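Vaginolysin (Gardnerella vaginalis, PDB 5IMY) probably acts as a secreted, cholesterol-binding, pore-forming toxin of the cholesterol-dependent cytolysin family that lyses host cells. Local coordinates at residues 397-402 with 437-442; 441-446 with 458-463. All blocks are in the same frame, centred on the assembly; numbering follows the deposited sequence.

Overall arrangement
The long strand 363-389 runs into the C-terminal beta sandwich, and strand 395-403, the first partner of contact 1, follows it. The chain then runs through strands 409-415 and 426-433 before 437-442 returns to pair with 397-402, closing a loop of 34 residues. Contact 2 starts where contact 1 ends, sharing Arg441 and Ile442, and closes a shorter loop of 11 residues when 458-463 folds back. The contacts are therefore consecutive, neither nested nor crossed, with centres about 14 Å apart. Strand 440-443 takes part in both, so together they set three neighbours of one antiparallel sheet in order: 395-403, 440-443 and 460-464.

Contact 1: 397-402 with 437-442; sequences YWDEYG and VRNLRI
Asp399 and Arg438 form the well-defined backbone pair here: Asp399 N donates to Arg438 O at 2.8 Å and Arg438 N returns a bond to Asp399 O at 2.9 Å. Strands 397-402 and 440-442 run antiparallel, their axes 4.6 Å apart at closest and 169° between directions. Trp398 lies nearest Leu440, but Asp399 lies nearest Arg438; Asn439, in a left-handed backbone conformation, is passed over where the chain turns a corner. Beyond it Arg441 N donates to Tyr397 O.

The Asn439 side chain bends back across the strand, ND2 donating to the anti lone pair of Asp399 OD2 at 3.1 Å, with the carboxylate and amide planes 70° apart. Trp398 CG sits between its own backbone N and carbonyl carbon (chi1 66°), and ring atom CD1 comes 3.4 Å from Val437 CB; CB of Trp398 touches Leu440 CD1. This packing belongs to the C-terminal beta sandwich of the cytolysins, and Phe433, just before the 437-442 segment, meets the indole edge-to-face. Indole NE1 also makes a weak bond to Glu400 OE2, while OE1 of that carboxylate pairs with Arg414 on the adjoining strand.

Arg438, extended from CG to NE, crosses the Tyr401 ring. Its CD lies over one face, offset toward the rim and 3.7 Å from the ring centroid, a CH-pi contact, and its NE is 3.3 Å from Tyr401 CD2. The guanidinium reaches onward to a salt bridge between NH2 and Asp406 of the second subunit.

Contact 2: 441-446 with 458-463; sequences RIKLVE and VYDRSD
Ile442 N donates to Arg461 O at 3.0 Å, and Arg461 N answers to Ile442 O at 3.1 Å, almost straight at 178°. These two bonds define a hydrogen-bonded antiparallel pair. Next along, Lys443 and Asp460 form a non-hydrogen-bonded pair, after which the pairing frays: Leu444 N makes only weak bonds, shared between the carbonyls of Tyr459 and Val458.

Tyr459 CG lies anti to its backbone N (chi1 -177°), and the ring brings CE2 to 3.6 Å from Ile442 CG2, with Ile442 CB in the ring plane at its edge. Its OH bonds to Glu485 of strand 480-485, while Ile472 of strand 469-475 touches both side chains. On the other face, Lys443 CD comes 3.4 Å from Asp460 OD2. Arg441, bent at its third torsion, lays one guanidinium face over Ser462 CB, which sits 3.4 Å above the plane near its centre.

The connection between the two strands carries the family's tryptophan-rich undecapeptide (446-456), which begins at Glu446. With Lys443 NZ 5.1 Å from Asp460 OD2, the opposite charges may attract without forming a salt bridge, consistent with cohesion resting mainly on backbone bonds and apolar packing.

Contact 1: 397-402 with 437-442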
ATOM      1  N   TYR A 397     -21.008  12.823  -1.618  1.00 36.31           N
ATOM      2  CA  TYR A 397     -19.836  12.434  -0.850  1.00 40.08           C
ATOM      3  C   TYR A 397     -19.236  11.169  -1.449  1.00 42.56           C
ATOM      4  O   TYR A 397     -19.902  10.414  -2.161  1.00 38.66           O
ATOM      5  CB  TYR A 397     -20.177  12.185   0.626  1.00 42.79           C
ATOM      6  CG  TYR A 397     -21.071  13.232   1.252  1.00 45.03           C
ATOM      7  CD1 TYR A 397     -20.539  14.249   2.033  1.00 35.11           C
ATOM      8  CD2 TYR A 397     -22.445  13.195   1.070  1.00 39.63           C
ATOM      9  CE1 TYR A 397     -21.353  15.204   2.611  1.00 41.79           C
ATOM     10  CE2 TYR A 397     -23.267  14.144   1.643  1.00 39.26           C
ATOM     11  CZ  TYR A 397     -22.716  15.145   2.410  1.00 46.75           C
ATOM     12  OH  TYR A 397     -23.536  16.090   2.980  1.00 51.74           O
ATOM     13  N   TRP A 398     -17.960  10.945  -1.146  1.00 39.91           N
ATOM     14  CA  TRP A 398     -17.276   9.728  -1.560  1.00 40.06           C
ATOM     15  C   TRP A 398     -16.055   9.540  -0.672  1.00 41.22           C
ATOM     16  O   TRP A 398     -15.625  10.457   0.031  1.00 41.52           O
ATOM     17  CB  TRP A 398     -16.884   9.781  -3.041  1.00 34.63           C
ATOM     18  CG  TRP A 398     -15.848  10.812  -3.361  1.00 40.80           C
ATOM     19  CD1 TRP A 398     -14.497  10.632  -3.388  1.00 38.42           C
ATOM     20  CD2 TRP A 398     -16.076  12.183  -3.707  1.00 40.57           C
ATOM     21  NE1 TRP A 398     -13.869  11.804  -3.730  1.00 43.36           N
ATOM     22  CE2 TRP A 398     -14.816  12.773  -3.931  1.00 37.55           C
ATOM     23  CE3 TRP A 398     -17.224  12.971  -3.848  1.00 41.69           C
ATOM     24  CZ2 TRP A 398     -14.669  14.111  -4.286  1.00 41.76           C
ATOM     25  CZ3 TRP A 398     -17.076  14.302  -4.201  1.00 40.83           C
ATOM     26  CH2 TRP A 398     -15.809  14.857  -4.417  1.00 43.74           C
ATOM     27  N   ASP A 399     -15.500   8.331  -0.717  1.00 42.39           N
ATOM     28  CA  ASP A 399     -14.390   7.942   0.140  1.00 41.12           C
ATOM     29  C   ASP A 399     -13.121   7.768  -0.683  1.00 43.81           C
ATOM     30  O   ASP A 399     -13.166   7.279  -1.817  1.00 43.48           O
ATOM     31  CB  ASP A 399     -14.709   6.640   0.882  1.00 33.05           C
ATOM     32  CG  ASP A 399     -15.832   6.804   1.886  1.00 41.27           C
ATOM     33  OD1 ASP A 399     -15.883   7.856   2.558  1.00 41.77           O
ATOM     34  OD2 ASP A 399     -16.670   5.884   1.999  1.00 46.21           O
ATOM     35  N   GLU A 400     -11.994   8.173  -0.105  1.00 37.39           N
ATOM     36  CA  GLU A 400     -10.678   8.014  -0.719  1.00 45.28           C
ATOM     37  C   GLU A 400      -9.848   7.108   0.185  1.00 43.36           C
ATOM     38  O   GLU A 400      -9.377   7.536   1.243  1.00 43.87           O
ATOM     39  CB  GLU A 400     -10.005   9.370  -0.928  1.00 44.75           C
ATOM     40  CG  GLU A 400     -10.318  10.002  -2.277  1.00 47.94           C
ATOM     41  CD  GLU A 400     -10.052  11.495  -2.305  1.00 57.46           C
ATOM     42  OE1 GLU A 400      -9.297  11.986  -1.440  1.00 62.58           O
ATOM     43  OE2 GLU A 400     -10.604  12.177  -3.195  1.00 51.66           O
ATOM     44  N   TYR A 401      -9.680   5.855  -0.228  1.00 47.29           N
ATOM     45  CA  TYR A 401      -8.851   4.926   0.519  1.00 43.89           C
ATOM     46  C   TYR A 401      -7.380   5.139   0.182  1.00 46.83           C
ATOM     47  O   TYR A 401      -7.021   5.663  -0.876  1.00 49.07           O
ATOM     48  CB  TYR A 401      -9.239   3.477   0.220  1.00 46.46           C
ATOM     49  CG  TYR A 401     -10.568   3.039   0.799  1.00 48.21           C
ATOM     50  CD1 TYR A 401     -11.398   3.937   1.458  1.00 50.85           C
ATOM     51  CD2 TYR A 401     -10.985   1.719   0.695  1.00 58.73           C
ATOM     52  CE1 TYR A 401     -12.609   3.533   1.987  1.00 49.82           C
ATOM     53  CE2 TYR A 401     -12.194   1.306   1.221  1.00 61.09           C
ATOM     54  CZ  TYR A 401     -13.002   2.217   1.866  1.00 56.48           C
ATOM     55  OH  TYR A 401     -14.206   1.812   2.393  1.00 56.91           O
ATOM     56  N   GLY A 402      -6.526   4.719   1.104  1.00 51.29           N
ATOM     57  CA  GLY A 402      -5.097   4.838   0.906  1.00 45.42           C
ATOM     58  C   GLY A 402      -4.347   4.053   1.953  1.00 44.95           C
ATOM     59  O   GLY A 402      -4.868   3.761   3.036  1.00 46.88           O
ATOM     60  N   VAL A 437     -11.915   6.473  -6.303  1.00 53.54           N
ATOM     61  CA  VAL A 437     -12.865   6.859  -5.270  1.00 50.96           C
ATOM     62  C   VAL A 437     -13.865   5.726  -5.066  1.00 43.51           C
ATOM     63  O   VAL A 437     -14.180   4.967  -5.991  1.00 41.88           O
ATOM     64  CB  VAL A 437     -13.590   8.173  -5.614  1.00 49.44           C
ATOM     65  CG1 VAL A 437     -12.597   9.266  -5.988  1.00 56.45           C
ATOM     66  CG2 VAL A 437     -14.591   7.967  -6.728  1.00 46.46           C
ATOM     67  N   ARG A 438     -14.377   5.616  -3.843  1.00 42.55           N
ATOM     68  CA  ARG A 438     -15.289   4.544  -3.477  1.00 43.04           C
ATOM     69  C   ARG A 438     -16.519   5.125  -2.792  1.00 39.56           C
ATOM     70  O   ARG A 438     -16.507   6.252  -2.293  1.00 39.03           O
ATOM     71  CB  ARG A 438     -14.614   3.525  -2.547  1.00 49.69           C
ATOM     72  CG  ARG A 438     -13.372   2.858  -3.130  1.00 50.24           C
ATOM     73  CD  ARG A 438     -12.794   1.853  -2.146  1.00 63.10           C
ATOM     74  NE  ARG A 438     -11.491   1.333  -2.563  1.00 70.48           N
ATOM     75  CZ  ARG A 438     -11.292   0.168  -3.179  1.00 84.48           C
ATOM     76  NH1 ARG A 438     -12.311  -0.632  -3.468  1.00 97.48           N
ATOM     77  NH2 ARG A 438     -10.061  -0.202  -3.508  1.00 87.57           N
ATOM     78  N   ASN A 439     -17.588   4.331  -2.784  1.00 36.07           N
ATOM     79  CA  ASN A 439     -18.799   4.648  -2.032  1.00 40.53           C
ATOM     80  C   ASN A 439     -19.322   6.042  -2.377  1.00 40.04           C
ATOM     81  O   ASN A 439     -19.524   6.895  -1.509  1.00 41.41           O
ATOM     82  CB  ASN A 439     -18.536   4.512  -0.531  1.00 40.94           C
ATOM     83  CG  ASN A 439     -17.900   3.185  -0.175  1.00 53.19           C
ATOM     84  OD1 ASN A 439     -18.436   2.122  -0.492  1.00 53.11           O
ATOM     85  ND2 ASN A 439     -16.739   3.237   0.470  1.00 47.25           N
ATOM     86  N   LEU A 440     -19.545   6.269  -3.668  1.00 39.84           N
ATOM     87  CA  LEU A 440     -20.109   7.532  -4.123  1.00 43.68           C
ATOM     88  C   LEU A 440     -21.536   7.693  -3.607  1.00 45.42           C
ATOM     89  O   LEU A 440     -22.324   6.743  -3.606  1.00 45.00           O
ATOM     90  CB  LEU A 440     -20.084   7.598  -5.652  1.00 42.72           C
ATOM     91  CG  LEU A 440     -20.440   8.936  -6.306  1.00 48.27           C
ATOM     92  CD1 LEU A 440     -19.341   9.968  -6.092  1.00 52.72           C
ATOM     93  CD2 LEU A 440     -20.703   8.741  -7.790  1.00 47.36           C
ATOM     94  N   ARG A 441     -21.864   8.906  -3.165  1.00 43.05           N
ATOM     95  CA  ARG A 441     -23.169   9.223  -2.598  1.00 47.41           C
ATOM     96  C   ARG A 441     -23.751  10.428  -3.321  1.00 41.02           C
ATOM     97  O   ARG A 441     -23.012  11.335  -3.713  1.00 34.27           O
ATOM     98  CB  ARG A 441     -23.056   9.517  -1.100  1.00 45.24           C
ATOM     99  CG  ARG A 441     -23.895   8.612  -0.222  1.00 48.88           C
ATOM    100  CD  ARG A 441     -23.522   8.770   1.244  1.00 46.64           C
ATOM    101  NE  ARG A 441     -23.466   7.478   1.923  1.00 50.40           N
ATOM    102  CZ  ARG A 441     -24.504   6.883   2.501  1.00 55.47           C
ATOM    103  NH1 ARG A 441     -25.701   7.456   2.496  1.00 63.08           N
ATOM    104  NH2 ARG A 441     -24.345   5.705   3.090  1.00 60.72           N
ATOM    105  N   ILE A 442     -25.071  10.435  -3.509  1.00 37.93           N
ATOM    106  CA  ILE A 442     -25.744  11.527  -4.214  1.00 45.86           C
ATOM    107  C   ILE A 442     -27.137  11.716  -3.624  1.00 45.01           C
ATOM    108  O   ILE A 442     -27.906  10.757  -3.503  1.00 42.83           O
ATOM    109  CB  ILE A 442     -25.836  11.269  -5.733  1.00 46.39           C
ATOM    110  CG1 ILE A 442     -24.442  11.066  -6.339  1.00 47.61           C
ATOM    111  CG2 ILE A 442     -26.536  12.438  -6.424  1.00 44.52           C
ATOM    112  CD1 ILE A 442     -24.447  10.656  -7.797  1.00 48.30           C
TER

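Contact 2: 441-446 with 458-463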
ATOM      1  N   ARG A 441     -21.864   8.906  -3.165  1.00 43.05           N
ATOM      2  CA  ARG A 441     -23.169   9.223  -2.598  1.00 47.41           C
ATOM      3  C   ARG A 441     -23.751  10.428  -3.321  1.00 41.02           C
ATOM      4  O   ARG A 441     -23.012  11.335  -3.713  1.00 34.27           O
ATOM      5  CB  ARG A 441     -23.056   9.517  -1.100  1.00 45.24           C
ATOM      6  CG  ARG A 441     -23.895   8.612  -0.222  1.00 48.88           C
ATOM      7  CD  ARG A 441     -23.522   8.770   1.244  1.00 46.64           C
ATOM      8  NE  ARG A 441     -23.466   7.478   1.923  1.00 50.40           N
ATOM      9  CZ  ARG A 441     -24.504   6.883   2.501  1.00 55.47           C
ATOM     10  NH1 ARG A 441     -25.701   7.456   2.496  1.00 63.08           N
ATOM     11  NH2 ARG A 441     -24.345   5.705   3.090  1.00 60.72           N
ATOM     12  N   ILE A 442     -25.071  10.435  -3.509  1.00 37.93           N
ATOM     13  CA  ILE A 442     -25.744  11.527  -4.214  1.00 45.86           C
ATOM     14  C   ILE A 442     -27.137  11.716  -3.624  1.00 45.01           C
ATOM     15  O   ILE A 442     -27.906  10.757  -3.503  1.00 42.83           O
ATOM     16  CB  ILE A 442     -25.836  11.269  -5.733  1.00 46.39           C
ATOM     17  CG1 ILE A 442     -24.442  11.066  -6.339  1.00 47.61           C
ATOM     18  CG2 ILE A 442     -26.536  12.438  -6.424  1.00 44.52           C
ATOM     19  CD1 ILE A 442     -24.447  10.656  -7.797  1.00 48.30           C
ATOM     20  N   LYS A 443     -27.461  12.960  -3.267  1.00 43.80           N
ATOM     21  CA  LYS A 443     -28.784  13.335  -2.779  1.00 51.15           C
ATOM     22  C   LYS A 443     -29.139  14.700  -3.356  1.00 45.08           C
ATOM     23  O   LYS A 443     -28.266  15.563  -3.487  1.00 41.47           O
ATOM     24  CB  LYS A 443     -28.818  13.369  -1.241  1.00 41.64           C
ATOM     25  CG  LYS A 443     -30.216  13.354  -0.635  1.00 49.57           C
ATOM     26  CD  LYS A 443     -30.167  13.189   0.881  1.00 48.65           C
ATOM     27  CE  LYS A 443     -30.226  14.529   1.601  1.00 57.57           C
ATOM     28  NZ  LYS A 443     -29.833  14.420   3.036  1.00 60.63           N
ATOM     29  N   LEU A 444     -30.417  14.897  -3.698  1.00 53.28           N
ATOM     30  CA  LEU A 444     -30.846  16.087  -4.430  1.00 53.28           C
ATOM     31  C   LEU A 444     -31.695  17.035  -3.589  1.00 55.82           C
ATOM     32  O   LEU A 444     -31.291  18.176  -3.373  1.00 60.28           O
ATOM     33  CB  LEU A 444     -31.606  15.669  -5.700  1.00 51.56           C
ATOM     34  CG  LEU A 444     -32.213  16.779  -6.562  1.00 60.50           C
ATOM     35  CD1 LEU A 444     -31.242  17.912  -6.775  1.00 51.60           C
ATOM     36  CD2 LEU A 444     -32.652  16.230  -7.907  1.00 66.00           C
ATOM     37  N   VAL A 445     -32.871  16.602  -3.132  1.00 51.75           N
ATOM     38  CA  VAL A 445     -33.803  17.415  -2.343  1.00 58.18           C
ATOM     39  C   VAL A 445     -34.172  18.718  -3.054  1.00 52.81           C
ATOM     40  O   VAL A 445     -33.352  19.315  -3.761  1.00 48.45           O
ATOM     41  CB  VAL A 445     -33.258  17.694  -0.920  1.00 51.12           C
ATOM     42  CG1 VAL A 445     -32.612  16.443  -0.328  1.00 62.04           C
ATOM     43  CG2 VAL A 445     -32.293  18.895  -0.850  1.00 45.94           C
ATOM     44  N   GLU A 446     -35.415  19.170  -2.861  1.00 54.54           N
ATOM     45  CA  GLU A 446     -35.939  20.360  -3.520  1.00 51.61           C
ATOM     46  C   GLU A 446     -36.711  21.207  -2.518  1.00 51.60           C
ATOM     47  O   GLU A 446     -37.320  20.683  -1.582  1.00 50.87           O
ATOM     48  CB  GLU A 446     -36.862  19.997  -4.692  1.00 45.81           C
ATOM     49  CG  GLU A 446     -38.104  19.202  -4.284  1.00 54.38           C
ATOM     50  CD  GLU A 446     -39.370  19.691  -4.962  1.00 54.36           C
ATOM     51  OE1 GLU A 446     -39.450  20.893  -5.296  1.00 50.64           O
ATOM     52  OE2 GLU A 446     -40.290  18.870  -5.157  1.00 45.05           O
ATOM     53  N   VAL A 458     -35.682  14.330  -3.408  1.00 56.36           N
ATOM     54  CA  VAL A 458     -35.723  13.653  -4.697  1.00 54.73           C
ATOM     55  C   VAL A 458     -34.425  12.869  -4.830  1.00 60.49           C
ATOM     56  O   VAL A 458     -33.349  13.395  -4.527  1.00 65.56           O
ATOM     57  CB  VAL A 458     -35.883  14.648  -5.861  1.00 54.59           C
ATOM     58  CG1 VAL A 458     -36.275  13.919  -7.142  1.00 49.52           C
ATOM     59  CG2 VAL A 458     -36.899  15.734  -5.519  1.00 57.74           C
ATOM     60  N   TYR A 459     -34.525  11.608  -5.245  1.00 52.34           N
ATOM     61  CA  TYR A 459     -33.340  10.815  -5.558  1.00 62.16           C
ATOM     62  C   TYR A 459     -32.318  10.800  -4.425  1.00 50.99           C
ATOM     63  O   TYR A 459     -31.536  11.744  -4.274  1.00 52.19           O
ATOM     64  CB  TYR A 459     -32.683  11.354  -6.832  1.00 54.68           C
ATOM     65  CG  TYR A 459     -31.486  10.555  -7.287  1.00 54.82           C
ATOM     66  CD1 TYR A 459     -31.621   9.542  -8.225  1.00 53.51           C
ATOM     67  CD2 TYR A 459     -30.219  10.812  -6.779  1.00 57.30           C
ATOM     68  CE1 TYR A 459     -30.532   8.809  -8.645  1.00 57.57           C
ATOM     69  CE2 TYR A 459     -29.124  10.084  -7.189  1.00 56.22           C
ATOM     70  CZ  TYR A 459     -29.285   9.085  -8.122  1.00 63.00           C
ATOM     71  OH  TYR A 459     -28.191   8.363  -8.531  1.00 55.17           O
ATOM     72  N   ASP A 460     -32.301   9.728  -3.635  1.00 51.68           N
ATOM     73  CA  ASP A 460     -31.283   9.520  -2.607  1.00 51.24           C
ATOM     74  C   ASP A 460     -30.680   8.139  -2.825  1.00 50.21           C
ATOM     75  O   ASP A 460     -31.357   7.126  -2.623  1.00 49.21           O
ATOM     76  CB  ASP A 460     -31.875   9.642  -1.203  1.00 50.80           C
ATOM     77  CG  ASP A 460     -30.812   9.648  -0.118  1.00 55.66           C
ATOM     78  OD1 ASP A 460     -29.636   9.370  -0.432  1.00 60.52           O
ATOM     79  OD2 ASP A 460     -31.156   9.924   1.050  1.00 58.91           O
ATOM     80  N   ARG A 461     -29.413   8.095  -3.234  1.00 53.77           N
ATOM     81  CA  ARG A 461     -28.746   6.837  -3.540  1.00 55.55           C
ATOM     82  C   ARG A 461     -27.322   6.858  -3.006  1.00 50.63           C
ATOM     83  O   ARG A 461     -26.664   7.902  -2.975  1.00 49.14           O
ATOM     84  CB  ARG A 461     -28.742   6.561  -5.050  1.00 56.23           C
ATOM     85  CG  ARG A 461     -29.718   5.468  -5.455  1.00 50.44           C
ATOM     86  CD  ARG A 461     -30.166   5.592  -6.902  1.00 61.19           C
ATOM     87  NE  ARG A 461     -29.298   4.866  -7.824  1.00 70.18           N
ATOM     88  CZ  ARG A 461     -29.321   3.547  -7.993  1.00 67.90           C
ATOM     89  NH1 ARG A 461     -30.161   2.797  -7.289  1.00 71.12           N
ATOM     90  NH2 ARG A 461     -28.499   2.974  -8.859  1.00 65.82           N
ATOM     91  N   SER A 462     -26.854   5.682  -2.590  1.00 58.38           N
ATOM     92  CA  SER A 462     -25.551   5.529  -1.961  1.00 51.50           C
ATOM     93  C   SER A 462     -24.886   4.266  -2.487  1.00 58.44           C
ATOM     94  O   SER A 462     -25.490   3.478  -3.222  1.00 53.18           O
ATOM     95  CB  SER A 462     -25.674   5.460  -0.435  1.00 56.98           C
ATOM     96  OG  SER A 462     -26.448   4.340  -0.044  1.00 51.35           O
ATOM     97  N   ASP A 463     -23.621   4.083  -2.099  1.00 60.63           N
ATOM     98  CA  ASP A 463     -22.857   2.885  -2.431  1.00 68.25           C
ATOM     99  C   ASP A 463     -23.068   2.456  -3.878  1.00 62.20           C
ATOM    100  O   ASP A 463     -23.197   1.260  -4.159  1.00 67.97           O
ATOM    101  CB  ASP A 463     -23.235   1.739  -1.486  1.00 82.50           C
ATOM    102  CG  ASP A 463     -22.534   1.832  -0.146  1.00 72.92           C
ATOM    103  OD1 ASP A 463     -21.309   2.078  -0.130  1.00 71.88           O
ATOM    104  OD2 ASP A 463     -23.207   1.658   0.892  1.00 72.02           O
TER